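Long-range contacts in endoglucanase E (Clostridium thermocellum, PDB 2WAO), which probably removes acetyl groups from plant cell-wall polysaccharides and binds cellulose chains such as cellohexaose through the same carbohydrate esterase site: residues Pro214-Ile219 with His255-Val260; Arg123-Ile128 with Leu166-Asn171; Ala160-Asn165 with Arg322-Ile327. All blocks are in the same frame, centred on the assembly; numbering follows the deposited sequence.

Interaction 1: Pro214-Ile219 with His255-Val260; sequences PQVVVI and HIFCCV
Val216-Ile219 and His255-Val260 pair as neighbouring parallel strands, their axes 4.7 Å apart at closest and inclined by 15°. Five backbone bonds form the ladder: His255 N to Gln215 O, Val217 N to His255 O, Phe257 N to Val217 O, Ile219 N to Phe257 O and Cys259 N to Ile219 O. The last is the most bent, 140° at the hydrogen. Between these bonds run CA-H...O contacts, among them Val216 CA to His255 O at 3.3 Å.

Side chains alternate between two faces. On one, Val216 meets Phe257: with CG1 anti to the backbone N (chi1 178°), this methyl lies 3.7 Å from Phe257 CD2, and the two side chains cross obliquely. Further along, Val218 CG1 touches Cys259 SG at 3.7 Å; the short cysteine side chain puts a polarisable, weakly polar sulfur against the methyl in this buried layer. On the opposite face Ile219 reaches back with CD1 to Ile256 CG2, also at 3.7 Å. Beta-branched valine and isoleucine favour the extended backbone, and their methyls fill a buried layer. His255 stands at the start of its strand, where the edge of its ring meets Gln215 O, CD2 being 3.6 Å from that oxygen; ND1 bonds to Tyr292 OH.

Helix 233-250 connects the two strands in a beta-alpha-beta crossover and covers the face of Val217, Ile219, Ile256 and Cys258 through Val247 and Tyr240. Helix 313-331 packs on the face of Val216 and Phe257. Strands 123-129 and 291-295 flank the pair within the five-stranded sheet.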
loop_
_atom_site.group_PDB
_atom_site.type_symbol
_atom_site.label_atom_id
_atom_site.label_comp_id
_atom_site.label_asym_id
_atom_site.label_seq_id
_atom_site.Cartn_x
_atom_site.Cartn_y
_atom_site.Cartn_z
ATOM N N PRO A 214 12.974 -5.637 -2.113
ATOM C CA PRO A 214 12.851 -4.338 -2.817
ATOM C C PRO A 214 14.213 -3.600 -2.737
ATOM O O PRO A 214 14.995 -3.839 -1.768
ATOM C CB PRO A 214 11.778 -3.618 -1.976
ATOM C CG PRO A 214 12.033 -4.111 -0.596
ATOM C CD PRO A 214 12.371 -5.579 -0.763
ATOM N N GLN A 215 14.478 -2.717 -3.712
ATOM C CA GLN A 215 15.627 -1.843 -3.660
ATOM C C GLN A 215 15.271 -0.606 -2.836
ATOM O O GLN A 215 16.163 0.131 -2.435
ATOM C CB GLN A 215 16.086 -1.426 -5.072
ATOM C CG GLN A 215 16.454 -2.613 -5.979
ATOM C CD GLN A 215 15.301 -3.153 -6.796
ATOM O OE1 GLN A 215 14.217 -2.629 -6.771
ATOM N NE2 GLN A 215 15.548 -4.221 -7.532
ATOM N N VAL A 216 13.955 -0.362 -2.623
ATOM C CA VAL A 216 13.521 0.854 -1.926
ATOM C C VAL A 216 12.461 0.444 -0.912
ATOM O O VAL A 216 11.559 -0.316 -1.253
ATOM C CB VAL A 216 12.828 1.854 -2.893
ATOM C CG1 VAL A 216 12.349 3.103 -2.129
ATOM C CG2 VAL A 216 13.806 2.312 -3.959
ATOM N N VAL A 217 12.554 1.004 0.297
ATOM C CA VAL A 217 11.499 0.867 1.296
ATOM C C VAL A 217 11.117 2.309 1.679
ATOM O O VAL A 217 11.983 3.123 1.917
ATOM C CB VAL A 217 11.981 0.052 2.533
ATOM C CG1 VAL A 217 10.875 -0.045 3.644
ATOM C CG2 VAL A 217 12.415 -1.353 2.096
ATOM N N VAL A 218 9.821 2.585 1.773
ATOM C CA VAL A 218 9.284 3.876 2.180
ATOM C C VAL A 218 8.472 3.645 3.455
ATOM O O VAL A 218 7.548 2.812 3.478
ATOM C CB VAL A 218 8.401 4.490 1.036
ATOM C CG1 VAL A 218 7.789 5.839 1.462
ATOM C CG2 VAL A 218 9.232 4.689 -0.259
ATOM N N ILE A 219 8.785 4.421 4.485
ATOM C CA ILE A 219 8.085 4.266 5.753
ATOM C C ILE A 219 7.318 5.559 5.985
ATOM O O ILE A 219 7.898 6.634 5.949
ATOM C CB ILE A 219 9.094 3.990 6.904
ATOM C CG1 ILE A 219 9.944 2.727 6.612
ATOM C CG2 ILE A 219 8.319 3.855 8.244
ATOM C CD1 ILE A 219 11.108 2.464 7.625
ATOM N N HIS A 255 17.466 1.002 -0.073
ATOM C CA HIS A 255 17.447 2.433 0.277
ATOM C C HIS A 255 16.170 2.684 1.077
ATOM O O HIS A 255 15.063 2.370 0.590
ATOM C CB HIS A 255 17.432 3.280 -0.984
ATOM C CG HIS A 255 18.668 3.135 -1.829
ATOM N ND1 HIS A 255 19.667 4.081 -1.827
ATOM C CD2 HIS A 255 19.073 2.158 -2.678
ATOM C CE1 HIS A 255 20.630 3.709 -2.655
ATOM N NE2 HIS A 255 20.296 2.541 -3.188
ATOM N N ILE A 256 16.306 3.246 2.284
ATOM C CA ILE A 256 15.120 3.375 3.182
ATOM C C ILE A 256 14.739 4.863 3.296
ATOM O O ILE A 256 15.576 5.692 3.719
ATOM C CB ILE A 256 15.383 2.773 4.598
ATOM C CG1 ILE A 256 15.744 1.269 4.468
ATOM C CG2 ILE A 256 14.141 2.985 5.556
ATOM C CD1 ILE A 256 16.219 0.620 5.817
ATOM N N PHE A 257 13.491 5.189 2.952
ATOM C CA PHE A 257 12.998 6.599 2.989
ATOM C C PHE A 257 12.017 6.748 4.126
ATOM O O PHE A 257 10.971 6.070 4.132
ATOM C CB PHE A 257 12.345 6.948 1.638
ATOM C CG PHE A 257 13.334 7.045 0.532
ATOM C CD1 PHE A 257 13.878 8.295 0.177
ATOM C CD2 PHE A 257 13.714 5.898 -0.184
ATOM C CE1 PHE A 257 14.806 8.393 -0.859
ATOM C CE2 PHE A 257 14.652 5.992 -1.211
ATOM C CZ PHE A 257 15.193 7.222 -1.553
ATOM N N CYS A 258 12.385 7.569 5.110
ATOM C CA CYS A 258 11.556 7.806 6.320
ATOM C C CYS A 258 10.771 9.110 6.167
ATOM O O CYS A 258 11.378 10.191 5.985
ATOM C CB CYS A 258 12.459 7.893 7.554
ATOM S SG CYS A 258 13.358 6.368 7.834
ATOM N N CYS A 259 9.444 9.037 6.206
ATOM C CA CYS A 259 8.631 10.173 5.694
ATOM C C CYS A 259 7.705 10.720 6.753
ATOM O O CYS A 259 7.151 9.952 7.537
ATOM C CB CYS A 259 7.771 9.747 4.488
ATOM S SG CYS A 259 8.678 9.011 3.130
ATOM N N VAL A 260 7.549 12.042 6.784
ATOM C CA VAL A 260 6.595 12.669 7.694
ATOM C C VAL A 260 5.627 13.534 6.860
ATOM O O VAL A 260 6.060 14.273 6.008
ATOM C CB VAL A 260 7.366 13.530 8.745
ATOM C CG1 VAL A 260 6.423 14.345 9.549
ATOM C CG2 VAL A 260 8.167 12.596 9.703
#

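Interaction 2: Arg123-Ile128 with Leu166-Asn171; sequences RKIEFI and LNASAN
Leu166 meets the other strand twice. Its carbonyl O takes a 2.8 Å bond from Arg123 NH1, the donor standing above the carbonyl plane while the oxygen lies in the plane of the guanidinium; Arg123 also makes a cation-pi contact with Trp333. Its CD1 lies 3.9 Å from Ile125 CD1, the two side chains crossing at about a right angle. Asn167 closes helix 158-165 with a Schellman motif, its phi of 55° being easy for asparagine, and one water joins its O to Arg123 N. Ala168 follows, its CB lying between Arg123 CB (3.6 Å) and Ile125 CD1 (3.8 Å). This helix-to-strand turn leads into strand 168-174, the outer neighbour of strand 123-129 in the parallel sheet of the SGNH hydrolase fold. Ser169 gives its N to Arg123 O and takes Ile125 N on its own O; its hydroxyl, between backbone N and carbonyl carbon (chi1 62°), touches Lys124 CG and bonds to Tyr212 OH. Ala170, small enough to pack against Ala163 of helix 158-165, sets CB at the edge of the Phe127 ring, 3.8 Å from CE2. Asn171 N bonds to Ile125 O, and Asn171 O receives Phe127 N at 2.8 Å, almost straight at 178°.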
loop_
_atom_site.group_PDB
_atom_site.type_symbol
_atom_site.label_atom_id
_atom_site.label_comp_id
_atom_site.label_asym_id
_atom_site.label_seq_id
_atom_site.Cartn_x
_atom_site.Cartn_y
_atom_site.Cartn_z
ATOM N N ARG A 123 12.318 -3.342 -10.762
ATOM C CA ARG A 123 12.300 -2.335 -9.690
ATOM C C ARG A 123 11.188 -2.704 -8.748
ATOM O O ARG A 123 10.053 -3.034 -9.181
ATOM C CB ARG A 123 12.060 -0.934 -10.260
ATOM C CG ARG A 123 13.192 -0.499 -11.212
ATOM C CD ARG A 123 12.825 0.774 -11.845
ATOM N NE ARG A 123 13.962 1.373 -12.563
ATOM C CZ ARG A 123 13.874 2.517 -13.237
ATOM N NH1 ARG A 123 12.721 3.163 -13.307
ATOM N NH2 ARG A 123 14.942 3.024 -13.856
ATOM N N LYS A 124 11.517 -2.676 -7.464
ATOM C CA LYS A 124 10.595 -3.156 -6.427
ATOM C C LYS A 124 10.668 -2.213 -5.221
ATOM O O LYS A 124 11.768 -1.843 -4.752
ATOM C CB LYS A 124 10.966 -4.552 -5.955
ATOM C CG LYS A 124 10.812 -5.649 -7.004
ATOM C CD LYS A 124 11.434 -6.924 -6.442
ATOM C CE LYS A 124 11.092 -8.138 -7.286
ATOM N NZ LYS A 124 11.901 -8.056 -8.523
ATOM N N ILE A 125 9.499 -1.890 -4.684
ATOM C CA ILE A 125 9.395 -0.973 -3.516
ATOM C C ILE A 125 8.503 -1.672 -2.480
ATOM O O ILE A 125 7.551 -2.378 -2.860
ATOM C CB ILE A 125 8.755 0.362 -3.920
ATOM C CG1 ILE A 125 9.428 0.935 -5.165
ATOM C CG2 ILE A 125 8.794 1.363 -2.748
ATOM C CD1 ILE A 125 8.769 2.219 -5.691
ATOM N N GLU A 126 8.824 -1.541 -1.195
ATOM C CA GLU A 126 7.874 -1.913 -0.136
ATOM C C GLU A 126 7.547 -0.617 0.603
ATOM O O GLU A 126 8.450 0.134 1.008
ATOM C CB GLU A 126 8.475 -2.914 0.833
ATOM C CG GLU A 126 7.522 -3.341 1.965
ATOM C CD GLU A 126 8.096 -4.490 2.761
ATOM O OE1 GLU A 126 9.156 -4.307 3.360
ATOM O OE2 GLU A 126 7.473 -5.575 2.811
ATOM N N PHE A 127 6.249 -0.409 0.833
ATOM C CA PHE A 127 5.776 0.725 1.610
ATOM C C PHE A 127 5.306 0.170 2.936
ATOM O O PHE A 127 4.638 -0.903 2.984
ATOM C CB PHE A 127 4.579 1.358 0.895
ATOM C CG PHE A 127 4.963 2.116 -0.334
ATOM C CD1 PHE A 127 5.185 3.496 -0.244
ATOM C CD2 PHE A 127 5.111 1.460 -1.566
ATOM C CE1 PHE A 127 5.593 4.225 -1.370
ATOM C CE2 PHE A 127 5.503 2.211 -2.719
ATOM C CZ PHE A 127 5.743 3.573 -2.578
ATOM N N ILE A 128 5.628 0.878 4.013
ATOM C CA ILE A 128 5.153 0.471 5.361
ATOM C C ILE A 128 4.434 1.664 5.953
ATOM O O ILE A 128 5.042 2.695 6.151
ATOM C CB ILE A 128 6.372 0.078 6.266
ATOM C CG1 ILE A 128 7.183 -1.044 5.617
ATOM C CG2 ILE A 128 5.901 -0.363 7.710
ATOM C CD1 ILE A 128 8.533 -1.365 6.357
ATOM N N LEU A 166 7.688 5.151 -11.461
ATOM C CA LEU A 166 9.025 4.537 -11.517
ATOM C C LEU A 166 9.117 3.214 -12.256
ATOM O O LEU A 166 10.203 2.614 -12.319
ATOM C CB LEU A 166 9.588 4.344 -10.098
ATOM C CG LEU A 166 9.752 5.625 -9.266
ATOM C CD1 LEU A 166 9.916 5.276 -7.792
ATOM C CD2 LEU A 166 10.887 6.505 -9.732
ATOM N N ASN A 167 8.011 2.725 -12.801
ATOM C CA ASN A 167 7.961 1.397 -13.424
ATOM C C ASN A 167 8.433 0.288 -12.456
ATOM O O ASN A 167 9.176 -0.634 -12.824
ATOM C CB ASN A 167 8.788 1.365 -14.719
ATOM C CG ASN A 167 8.439 0.175 -15.592
ATOM O OD1 ASN A 167 7.275 -0.174 -15.712
ATOM N ND2 ASN A 167 9.445 -0.442 -16.207
ATOM N N ALA A 168 7.930 0.391 -11.232
ATOM C CA ALA A 168 8.288 -0.490 -10.137
ATOM C C ALA A 168 7.058 -1.214 -9.620
ATOM O O ALA A 168 5.944 -0.701 -9.680
ATOM C CB ALA A 168 8.904 0.324 -9.033
ATOM N N SER A 169 7.230 -2.407 -9.103
ATOM C CA SER A 169 6.105 -3.014 -8.376
ATOM C C SER A 169 6.136 -2.506 -6.926
ATOM O O SER A 169 7.155 -1.963 -6.455
ATOM C CB SER A 169 6.214 -4.536 -8.452
ATOM O OG SER A 169 7.392 -4.932 -7.834
ATOM N N ALA A 170 5.017 -2.643 -6.223
ATOM C CA ALA A 170 4.983 -2.152 -4.838
ATOM C C ALA A 170 4.181 -3.113 -3.981
ATOM O O ALA A 170 3.145 -3.628 -4.428
ATOM C CB ALA A 170 4.420 -0.746 -4.769
ATOM N N ASN A 171 4.715 -3.424 -2.797
ATOM C CA ASN A 171 3.942 -4.082 -1.752
ATOM C C ASN A 171 3.570 -3.005 -0.690
ATOM O O ASN A 171 4.438 -2.262 -0.216
ATOM C CB ASN A 171 4.668 -5.285 -1.158
ATOM C CG ASN A 171 4.800 -6.463 -2.151
ATOM O OD1 ASN A 171 4.267 -6.435 -3.293
ATOM N ND2 ASN A 171 5.508 -7.496 -1.722
HETATM O O HOH W 1 11.350 -2.340 -13.471
#

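Interaction 3: Ala160-Asn165 with Arg322-Ile327; sequences AITARN and RLTAEI. With FMT (formic acid), chain I; FMT (formic acid), chain M.
Thr162 and Thr324 mark the place where helices 158-165 and 313-331 meet on one face of the parallel sheet, part of the alpha/beta/alpha layering of the SGNH hydrolase fold. The axes of the two six-residue segments cross at -44° and approach to 9.3 Å, and the two threonine CA atoms are only 5.4 Å apart, so small side chains are needed at the crossing.

The tight part lies on the side nearer the sheet. The methyl CG2 of Thr162 packs against Leu323 and Ile327, 3.8 Å from Leu323 CD2 and 4.0 Å from Ile327 CD1, and it also passes Thr324 OG1. Threonine suits this buried place because its two branches do different work. CG2 is anti to the backbone N and joins the apolar layer, whereas OG1, anti to the carbonyl carbon (chi1 -67°), bonds back to Tyr158 O within its own helix. Leu323 and Ile327 continue to the sheet, touching Val218 and Val216.

Toward solvent the contact thins to Asn165. Its CB lies 3.6 Å from Thr324 CG2, and its OD1 stands 3.0 Å from Thr324 OG1, whose single proton could serve either this amide oxygen or Ala320 O. Asparagine suits this exposed helix end: CB packs on the threonine methyl while the amide oxygen meets its hydroxyl. Each helix also carries an arginine on a flank turned from the other helix. Arg164 grips a formic acid molecule by NE and NH2 and passes NH1 to Tyr155 O, with cation-pi contact to the Tyr155 ring. A second formic acid lies by Arg322; both probably come from the crystallisation liquor. Arg322, its chain bent at chi3, holds its molecule through one bond, NE to O2 at 3.1 Å.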
loop_
_atom_site.group_PDB
_atom_site.type_symbol
_atom_site.label_atom_id
_atom_site.label_comp_id
_atom_site.label_asym_id
_atom_site.label_seq_id
_atom_site.Cartn_x
_atom_site.Cartn_y
_atom_site.Cartn_z
ATOM N N ALA A 160 1.040 3.960 -4.833
ATOM C CA ALA A 160 0.787 3.295 -6.119
ATOM C C ALA A 160 1.183 4.190 -7.285
ATOM O O ALA A 160 1.723 3.732 -8.313
ATOM C CB ALA A 160 -0.677 2.928 -6.250
ATOM N N ILE A 161 0.940 5.481 -7.117
ATOM C CA ILE A 161 1.208 6.409 -8.203
ATOM C C ILE A 161 2.766 6.509 -8.387
ATOM O O ILE A 161 3.297 6.495 -9.544
ATOM C CB ILE A 161 0.636 7.800 -7.850
ATOM C CG1 ILE A 161 -0.913 7.791 -7.804
ATOM C CG2 ILE A 161 1.170 8.856 -8.884
ATOM C CD1 ILE A 161 -1.471 9.055 -7.087
ATOM N N THR A 162 3.482 6.571 -7.255
ATOM C CA THR A 162 4.985 6.618 -7.254
ATOM C C THR A 162 5.537 5.338 -7.938
ATOM O O THR A 162 6.431 5.403 -8.776
ATOM C CB THR A 162 5.505 6.758 -5.785
ATOM O OG1 THR A 162 5.122 8.050 -5.269
ATOM C CG2 THR A 162 7.056 6.656 -5.710
ATOM N N ALA A 163 4.980 4.182 -7.591
ATOM C CA ALA A 163 5.420 2.942 -8.207
ATOM C C ALA A 163 5.177 2.956 -9.726
ATOM O O ALA A 163 6.075 2.564 -10.478
ATOM C CB ALA A 163 4.788 1.706 -7.532
ATOM N N ARG A 164 4.005 3.422 -10.168
ATOM C CA ARG A 164 3.742 3.478 -11.614
ATOM C C ARG A 164 4.716 4.501 -12.227
ATOM O O ARG A 164 5.273 4.207 -13.297
ATOM C CB ARG A 164 2.284 3.841 -11.924
ATOM C CG ARG A 164 1.325 2.749 -11.657
ATOM C CD ARG A 164 -0.053 3.069 -12.231
ATOM N NE ARG A 164 -0.680 4.261 -11.657
ATOM C CZ ARG A 164 -1.438 4.265 -10.552
ATOM N NH1 ARG A 164 -1.626 3.150 -9.832
ATOM N NH2 ARG A 164 -1.966 5.399 -10.143
ATOM N N ASN A 165 4.950 5.639 -11.576
ATOM C CA ASN A 165 5.883 6.673 -12.101
ATOM C C ASN A 165 7.257 6.048 -12.361
ATOM O O ASN A 165 7.907 6.363 -13.362
ATOM C CB ASN A 165 6.111 7.863 -11.129
ATOM C CG ASN A 165 4.928 8.844 -11.042
ATOM O OD1 ASN A 165 4.836 9.658 -10.077
ATOM N ND2 ASN A 165 4.030 8.774 -12.000
ATOM N N ARG A 322 6.697 14.420 -5.241
ATOM C CA ARG A 322 7.812 14.652 -4.358
ATOM C C ARG A 322 8.623 13.352 -4.171
ATOM O O ARG A 322 9.862 13.335 -4.362
ATOM C CB ARG A 322 7.335 15.223 -3.025
ATOM C CG ARG A 322 8.440 15.425 -2.002
ATOM C CD ARG A 322 7.923 16.126 -0.780
ATOM N NE ARG A 322 7.240 17.372 -1.097
ATOM C CZ ARG A 322 7.842 18.558 -1.239
ATOM N NH1 ARG A 322 9.154 18.674 -1.097
ATOM N NH2 ARG A 322 7.127 19.628 -1.544
ATOM N N LEU A 323 7.922 12.272 -3.829
ATOM C CA LEU A 323 8.590 11.011 -3.485
ATOM C C LEU A 323 9.298 10.370 -4.714
ATOM O O LEU A 323 10.400 9.767 -4.580
ATOM C CB LEU A 323 7.598 10.029 -2.855
ATOM C CG LEU A 323 8.170 8.646 -2.491
ATOM C CD1 LEU A 323 9.257 8.819 -1.357
ATOM C CD2 LEU A 323 7.057 7.679 -2.033
ATOM N N THR A 324 8.661 10.508 -5.879
ATOM C CA THR A 324 9.187 9.993 -7.147
ATOM C C THR A 324 10.527 10.688 -7.371
ATOM O O THR A 324 11.496 10.004 -7.696
ATOM C CB THR A 324 8.185 10.180 -8.349
ATOM O OG1 THR A 324 7.045 9.328 -8.121
ATOM C CG2 THR A 324 8.830 9.770 -9.721
ATOM N N ALA A 325 10.566 12.021 -7.208
ATOM C CA ALA A 325 11.809 12.770 -7.464
ATOM C C ALA A 325 12.916 12.367 -6.461
ATOM O O ALA A 325 14.069 12.227 -6.870
ATOM C CB ALA A 325 11.568 14.284 -7.474
ATOM N N GLU A 326 12.589 12.182 -5.173
ATOM C CA GLU A 326 13.554 11.708 -4.143
ATOM C C GLU A 326 14.185 10.324 -4.501
ATOM O O GLU A 326 15.413 10.114 -4.474
ATOM C CB GLU A 326 12.829 11.579 -2.786
ATOM C CG GLU A 326 12.365 12.908 -2.103
ATOM C CD GLU A 326 13.512 13.836 -1.633
ATOM O OE1 GLU A 326 14.648 13.369 -1.421
ATOM O OE2 GLU A 326 13.253 15.045 -1.468
ATOM N N ILE A 327 13.329 9.386 -4.851
ATOM C CA ILE A 327 13.796 8.042 -5.205
ATOM C C ILE A 327 14.623 8.087 -6.516
ATOM O O ILE A 327 15.703 7.495 -6.587
ATOM C CB ILE A 327 12.651 7.060 -5.285
ATOM C CG1 ILE A 327 12.033 6.883 -3.898
ATOM C CG2 ILE A 327 13.163 5.714 -5.794
ATOM C CD1 ILE A 327 10.640 6.196 -3.937
HETATM C C FMT I . -0.457 7.725 -12.349
HETATM O O1 FMT I . -1.566 7.819 -11.767
HETATM O O2 FMT I . -0.029 6.725 -12.984
HETATM C C FMT M . 3.037 16.857 -0.814
HETATM O O1 FMT M . 2.445 16.941 0.300
HETATM O O2 FMT M . 4.248 16.593 -1.063
#

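Interactions 1 and 2 build the same parallel sheet, joined by strands 123-129 and 216-220, where Val218 O and Ile128 N probably bond; interaction 3 lies in the helical layer on one face of that sheet. Interaction 1 joins two inner strands and is mostly buried, held by backbone bonds and branched aliphatic side chains. Interaction 2, at an outer strand, has the same kind of parallel ladder but adds an arginine-to-carbonyl bond and a bridging water. Interaction 3 is buried where threonine, leucine and isoleucine meet, yet polar at its exposed side, and carries much less area. The three interlock: Phe127 and Val218 both pack on Leu323, while Phe257, Val216 and Leu166 meet Ile327, and Ala163 O probably bonds to Ala168 N.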